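Local coordinates for F5/8 type C domain protein (Bacteroides ovatus, PDB 4ZRX) that is a putative alpha-L-fucosidase that probably hydrolyses alpha-L-fucosyl linkages and also carries an F5/8 type C domain of the galactose-binding-like clan, at residues Tyr161-Phe164 with Phe165-Leu169; Tyr205-Ile208 with Gln209-Gln212. All coordinates share one frame; numbering follows the deposited sequence. Where two conformers were deposited one is given.

Interaction 1 of 2, residues Tyr161-Phe164 with Phe165-Leu169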
loop_
_atom_site.group_PDB
_atom_site.type_symbol
_atom_site.label_atom_id
_atom_site.label_comp_id
_atom_site.label_asym_id
_atom_site.label_seq_id
_atom_site.Cartn_x
_atom_site.Cartn_y
_atom_site.Cartn_z
ATOM N N TYR A 161 -21.589 24.590 -7.336
ATOM C CA TYR A 161 -20.555 23.788 -6.627
ATOM C C TYR A 161 -19.192 23.874 -7.291
ATOM O O TYR A 161 -18.184 23.898 -6.609
ATOM C CB TYR A 161 -20.941 22.335 -6.432
ATOM C CG TYR A 161 -19.883 21.600 -5.592
ATOM C CD1 TYR A 161 -19.846 21.725 -4.223
ATOM C CD2 TYR A 161 -18.934 20.812 -6.200
ATOM C CE1 TYR A 161 -18.888 21.071 -3.466
ATOM C CE2 TYR A 161 -17.963 20.152 -5.451
ATOM C CZ TYR A 161 -17.952 20.269 -4.104
ATOM O OH TYR A 161 -16.978 19.616 -3.372
ATOM N N ASN A 162 -19.157 23.927 -8.613
ATOM C CA ASN A 162 -17.890 24.083 -9.295
ATOM C C ASN A 162 -17.215 25.365 -8.894
ATOM O O ASN A 162 -16.032 25.372 -8.599
ATOM C CB ASN A 162 -18.065 23.957 -10.799
ATOM C CG ASN A 162 -18.271 22.507 -11.240
ATOM O OD1 ASN A 162 -17.676 21.583 -10.672
ATOM N ND2 ASN A 162 -19.033 22.310 -12.283
ATOM N N ASP A 163 -17.966 26.477 -8.828
ATOM C CA ASP A 163 -17.391 27.759 -8.375
ATOM C C ASP A 163 -16.892 27.656 -6.944
ATOM O O ASP A 163 -15.820 28.175 -6.610
ATOM C CB ASP A 163 -18.446 28.899 -8.452
ATOM C CG ASP A 163 -17.918 30.261 -7.947
ATOM O OD1 ASP A 163 -17.250 30.971 -8.738
ATOM O OD2 ASP A 163 -18.216 30.660 -6.795
ATOM N N PHE A 164 -17.707 27.046 -6.102
ATOM C CA PHE A 164 -17.422 26.853 -4.665
ATOM C C PHE A 164 -16.115 26.061 -4.490
ATOM O O PHE A 164 -15.240 26.429 -3.707
ATOM C CB PHE A 164 -18.645 26.074 -4.095
ATOM C CG PHE A 164 -18.516 25.606 -2.636
ATOM C CD1 PHE A 164 -18.893 26.417 -1.582
ATOM C CD2 PHE A 164 -18.049 24.342 -2.355
ATOM C CE1 PHE A 164 -18.803 25.940 -0.255
ATOM C CE2 PHE A 164 -17.984 23.884 -1.114
ATOM C CZ PHE A 164 -18.324 24.687 -0.046
ATOM N N PHE A 165 -16.033 25.001 -5.252
ATOM C CA PHE A 165 -14.848 24.121 -5.273
ATOM C C PHE A 165 -13.615 24.861 -5.708
ATOM O O PHE A 165 -12.581 24.763 -5.077
ATOM C CB PHE A 165 -15.098 22.917 -6.132
ATOM C CG PHE A 165 -14.069 21.776 -5.924
ATOM C CD1 PHE A 165 -14.192 20.920 -4.834
ATOM C CD2 PHE A 165 -12.996 21.643 -6.763
ATOM C CE1 PHE A 165 -13.274 19.914 -4.630
ATOM C CE2 PHE A 165 -12.073 20.614 -6.587
ATOM C CZ PHE A 165 -12.223 19.751 -5.491
ATOM N N ILE A 166 -13.732 25.675 -6.771
ATOM C CA ILE A 166 -12.598 26.447 -7.209
ATOM C C ILE A 166 -12.223 27.432 -6.138
ATOM O O ILE A 166 -11.047 27.713 -5.972
ATOM C CB ILE A 166 -12.891 27.153 -8.600
ATOM C CG1 ILE A 166 -12.886 26.067 -9.678
ATOM C CG2 ILE A 166 -11.846 28.221 -8.915
ATOM C CD1 ILE A 166 -13.391 26.534 -11.031
ATOM N N ARG A 167 -13.208 28.039 -5.436
ATOM C CA ARG A 167 -12.824 28.990 -4.399
ATOM C C ARG A 167 -12.079 28.297 -3.280
ATOM O O ARG A 167 -11.076 28.824 -2.813
ATOM C CB ARG A 167 -14.004 29.800 -3.871
ATOM C CG ARG A 167 -14.342 30.899 -4.798
ATOM C CD ARG A 167 -15.694 31.500 -4.421
ATOM N NE ARG A 167 -15.810 31.932 -3.021
ATOM C CZ ARG A 167 -16.864 31.652 -2.238
ATOM N NH1 ARG A 167 -17.841 30.873 -2.677
ATOM N NH2 ARG A 167 -16.928 32.129 -1.006
ATOM N N GLN A 168 -12.511 27.098 -2.884
ATOM C CA GLN A 168 -11.736 26.311 -1.891
ATOM C C GLN A 168 -10.314 25.965 -2.336
ATOM O O GLN A 168 -9.318 26.149 -1.595
ATOM C CB GLN A 168 -12.479 25.038 -1.533
ATOM C CG GLN A 168 -13.767 25.306 -0.785
ATOM C CD GLN A 168 -14.433 24.037 -0.247
ATOM O OE1 GLN A 168 -14.252 22.929 -0.781
ATOM N NE2 GLN A 168 -15.277 24.199 0.746
ATOM N N LEU A 169 -10.233 25.531 -3.573
ATOM C CA LEU A 169 -8.961 25.128 -4.210
ATOM C C LEU A 169 -8.031 26.290 -4.316
ATOM O O LEU A 169 -6.885 26.185 -4.048
ATOM C CB LEU A 169 -9.264 24.495 -5.544
ATOM C CG LEU A 169 -8.088 24.008 -6.396
ATOM C CD1 LEU A 169 -7.373 22.883 -5.680
ATOM C CD2 LEU A 169 -8.648 23.580 -7.737
#
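The backbone N of Phe165 gives the shortest hydrogen bond between 161-164 and 165-169, 2.8 Å to Tyr161 O, with an N-H...O angle of 162°. It belongs to an i to i+4 ladder in helix 158-174. This helix is the crossover of a beta-alpha-beta unit between strands 140-145 and 181-184, in the TIM-barrel-type domain expected of alpha-L-fucosidases. Ile166 N, Arg167 N and Gln168 N continue the ladder to the carbonyls of Asn162, Asp163 and Phe164.

On the buried side, the Tyr161 and Phe165 rings meet obliquely, with planes at 39°. The hydroxyl end of Tyr161 makes the closest touch, OH to Phe165 CD1 at 3.4 Å. Both rings have CG anti to the backbone N, which sends them off the same flank of the helix. Phe165 packs on Leu145 and Phe184 of the strands and on Phe204 of helix 201-211.

On the exposed side, the opposite charges of Asp163 and Arg167 lie near each other in the conformer given, but beyond salt-bridge range.

The amide of Gln168 lies across the outer end of the Phe164 ring, one turn back. OE1 bonds to Lys97 NZ and NE2 to Thr109 OG1, so both ends of the amide are fixed. Lys97 NZ also bonds Tyr161 OH, so one ammonium group joins two side chains of this helix. The ring and amide planes are 46° apart, and Gln168 NE2 sits 3.2 Å from Phe164 CZ.

Interaction 2 of 2, residues Tyr205-Ile208 with Gln209-Gln212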
loop_
_atom_site.group_PDB
_atom_site.type_symbol
_atom_site.label_atom_id
_atom_site.label_comp_id
_atom_site.label_asym_id
_atom_site.label_seq_id
_atom_site.Cartn_x
_atom_site.Cartn_y
_atom_site.Cartn_z
ATOM N N TYR A 205 -8.251 22.077 -13.165
ATOM C CA TYR A 205 -6.865 21.923 -13.654
ATOM C C TYR A 205 -6.208 23.233 -14.025
ATOM O O TYR A 205 -5.022 23.449 -13.753
ATOM C CB TYR A 205 -6.804 20.923 -14.832
ATOM C CG TYR A 205 -5.396 20.390 -15.162
ATOM C CD1 TYR A 205 -4.367 20.367 -14.217
ATOM C CD2 TYR A 205 -5.131 19.905 -16.422
ATOM C CE1 TYR A 205 -3.091 19.835 -14.547
ATOM C CE2 TYR A 205 -3.879 19.442 -16.784
ATOM C CZ TYR A 205 -2.871 19.399 -15.844
ATOM O OH TYR A 205 -1.630 18.896 -16.190
ATOM N N GLN A 206 -6.969 24.130 -14.653
ATOM C CA GLN A 206 -6.423 25.445 -15.004
ATOM C C GLN A 206 -6.029 26.243 -13.767
ATOM O O GLN A 206 -4.959 26.851 -13.743
ATOM C CB GLN A 206 -7.375 26.240 -15.921
ATOM C CG GLN A 206 -7.747 25.574 -17.257
ATOM C CD GLN A 206 -6.588 24.901 -17.985
ATOM O OE1 GLN A 206 -6.656 23.694 -18.337
ATOM N NE2 GLN A 206 -5.495 25.635 -18.161
ATOM N N THR A 207 -6.795 26.085 -12.675
ATOM C CA THR A 207 -6.463 26.738 -11.424
ATOM C C THR A 207 -5.161 26.246 -10.890
ATOM O O THR A 207 -4.309 27.027 -10.470
ATOM C CB THR A 207 -7.600 26.525 -10.406
ATOM O OG1 THR A 207 -8.814 27.043 -10.942
ATOM C CG2 THR A 207 -7.335 27.208 -9.057
ATOM N N ILE A 208 -5.010 24.920 -10.874
ATOM C CA ILE A 208 -3.804 24.314 -10.375
ATOM C C ILE A 208 -2.591 24.789 -11.164
ATOM O O ILE A 208 -1.582 25.212 -10.607
ATOM C CB ILE A 208 -3.921 22.747 -10.433
ATOM C CG1 ILE A 208 -4.976 22.256 -9.460
ATOM C CG2 ILE A 208 -2.572 22.129 -10.231
ATOM C CD1 ILE A 208 -5.350 20.757 -9.665
ATOM N N GLN A 209 -2.703 24.727 -12.477
ATOM C CA GLN A 209 -1.589 25.127 -13.356
ATOM C C GLN A 209 -1.174 26.593 -13.185
ATOM O O GLN A 209 0.025 26.925 -13.272
ATOM C CB GLN A 209 -1.955 24.861 -14.806
ATOM C CG GLN A 209 -1.922 23.399 -15.153
ATOM C CD GLN A 209 -2.345 23.151 -16.567
ATOM O OE1 GLN A 209 -1.572 23.421 -17.483
ATOM N NE2 GLN A 209 -3.560 22.693 -16.780
ATOM N N ARG A 210 -2.147 27.450 -12.926
ATOM C CA ARG A 210 -1.872 28.880 -12.801
ATOM C C ARG A 210 -1.198 29.192 -11.506
ATOM O O ARG A 210 -0.215 29.919 -11.486
ATOM C CB ARG A 210 -3.148 29.688 -12.950
ATOM C CG ARG A 210 -2.932 31.177 -12.727
ATOM C CD ARG A 210 -4.116 31.963 -13.213
ATOM N NE ARG A 210 -5.356 31.352 -12.764
ATOM C CZ ARG A 210 -5.909 31.515 -11.571
ATOM N NH1 ARG A 210 -5.374 32.317 -10.654
ATOM N NH2 ARG A 210 -7.034 30.878 -11.304
ATOM N N LEU A 211 -1.727 28.627 -10.409
ATOM C CA LEU A 211 -1.209 28.864 -9.076
ATOM C C LEU A 211 -0.026 28.050 -8.674
ATOM O O LEU A 211 0.795 28.497 -7.866
ATOM C CB LEU A 211 -2.323 28.665 -8.067
ATOM C CG LEU A 211 -3.519 29.611 -8.290
ATOM C CD1 LEU A 211 -4.668 29.266 -7.354
ATOM C CD2 LEU A 211 -3.150 31.071 -8.118
ATOM N N GLN A 212 0.100 26.870 -9.264
ATOM C CA GLN A 212 1.076 25.866 -8.800
ATOM C C GLN A 212 1.673 25.114 -9.966
ATOM O O GLN A 212 1.321 23.949 -10.240
ATOM C CB GLN A 212 0.398 24.897 -7.854
ATOM C CG GLN A 212 -0.056 25.541 -6.537
ATOM C CD GLN A 212 1.058 26.025 -5.653
ATOM O OE1 GLN A 212 2.235 25.632 -5.762
ATOM N NE2 GLN A 212 0.693 26.918 -4.753
#
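The side-chain amide of Gln209 lies over one face of the Tyr205 ring, one turn back along helix 201-211. This helix is the crossover of the beta-alpha-beta unit between strands 181-184 and 216-219, in the TIM-barrel-type domain. Gln209 NE2 stands over the ring centre, 3.1 Å above its plane. The amide is not laid flat: its plane is turned 40° from that of the ring. Gln209 CG covers the same ring as a CH-pi contact, 4.2 Å from the centroid. The glutamine chain reaches this place because CG lies beside its own backbone N (chi1 -74°) and the chain then runs extended.

Tyr205 O is gripped twice by the same residue. Gln209 N makes the helical bond at 2.9 Å, and Gln209 NE2 adds a weak one at 3.4 Å. NE2 thus touches both the ring face and, weakly, the carbonyl. With an alanine at Tyr205 the ring face is gone, and the Gln209 amide would probably be freer to turn, its weak bond to the carbonyl less sure.

Tyr205 and Ile208 both pack on Met217. Ile208 also packs on Val182 and Phe184. On the flank facing helix 158-174, Thr207 and Leu211 lie side by side and point the same way, meeting at CG2 and CD1, 3.8 Å apart. Thr207 OG1 bonds instead to Ala203 O.

The helix ends here, and Gln212 is the first residue to leave helical angles. Its NE2 bonds to Leu173 O in helix 158-174 and to Gly177 O after it, and its OE1 to Val179 N. Its backbone still closes the last turn: Gln212 N meets Ile208 O at 2.7 Å, with an N-H...O angle of 137°.

How the interactions relate
Interactions 1 and 2 lie on consecutive crossover helices, 158-174 and 201-211, which share strand 181-184. Their centres are about 13 Å apart. The helices touch directly: Ile166 CG2 is 3.8 Å from Thr207 OG1, and Leu169 CD2 packs on Thr207 CG2 and Ile208 CG1. Both contacts are partly buried, but their aromatic groups sit differently. In 161-169 the rings are buried, and nearby polar groups bond to Lys97 and Thr109. In 205-212 the ring is partly exposed and is covered by an exposed glutamine. Interaction 1 lies in mid-helix, whereas interaction 2 includes a helix end. Their surface residues also differ: an aspartate and an arginine in the first, glutamines and an arginine in the second.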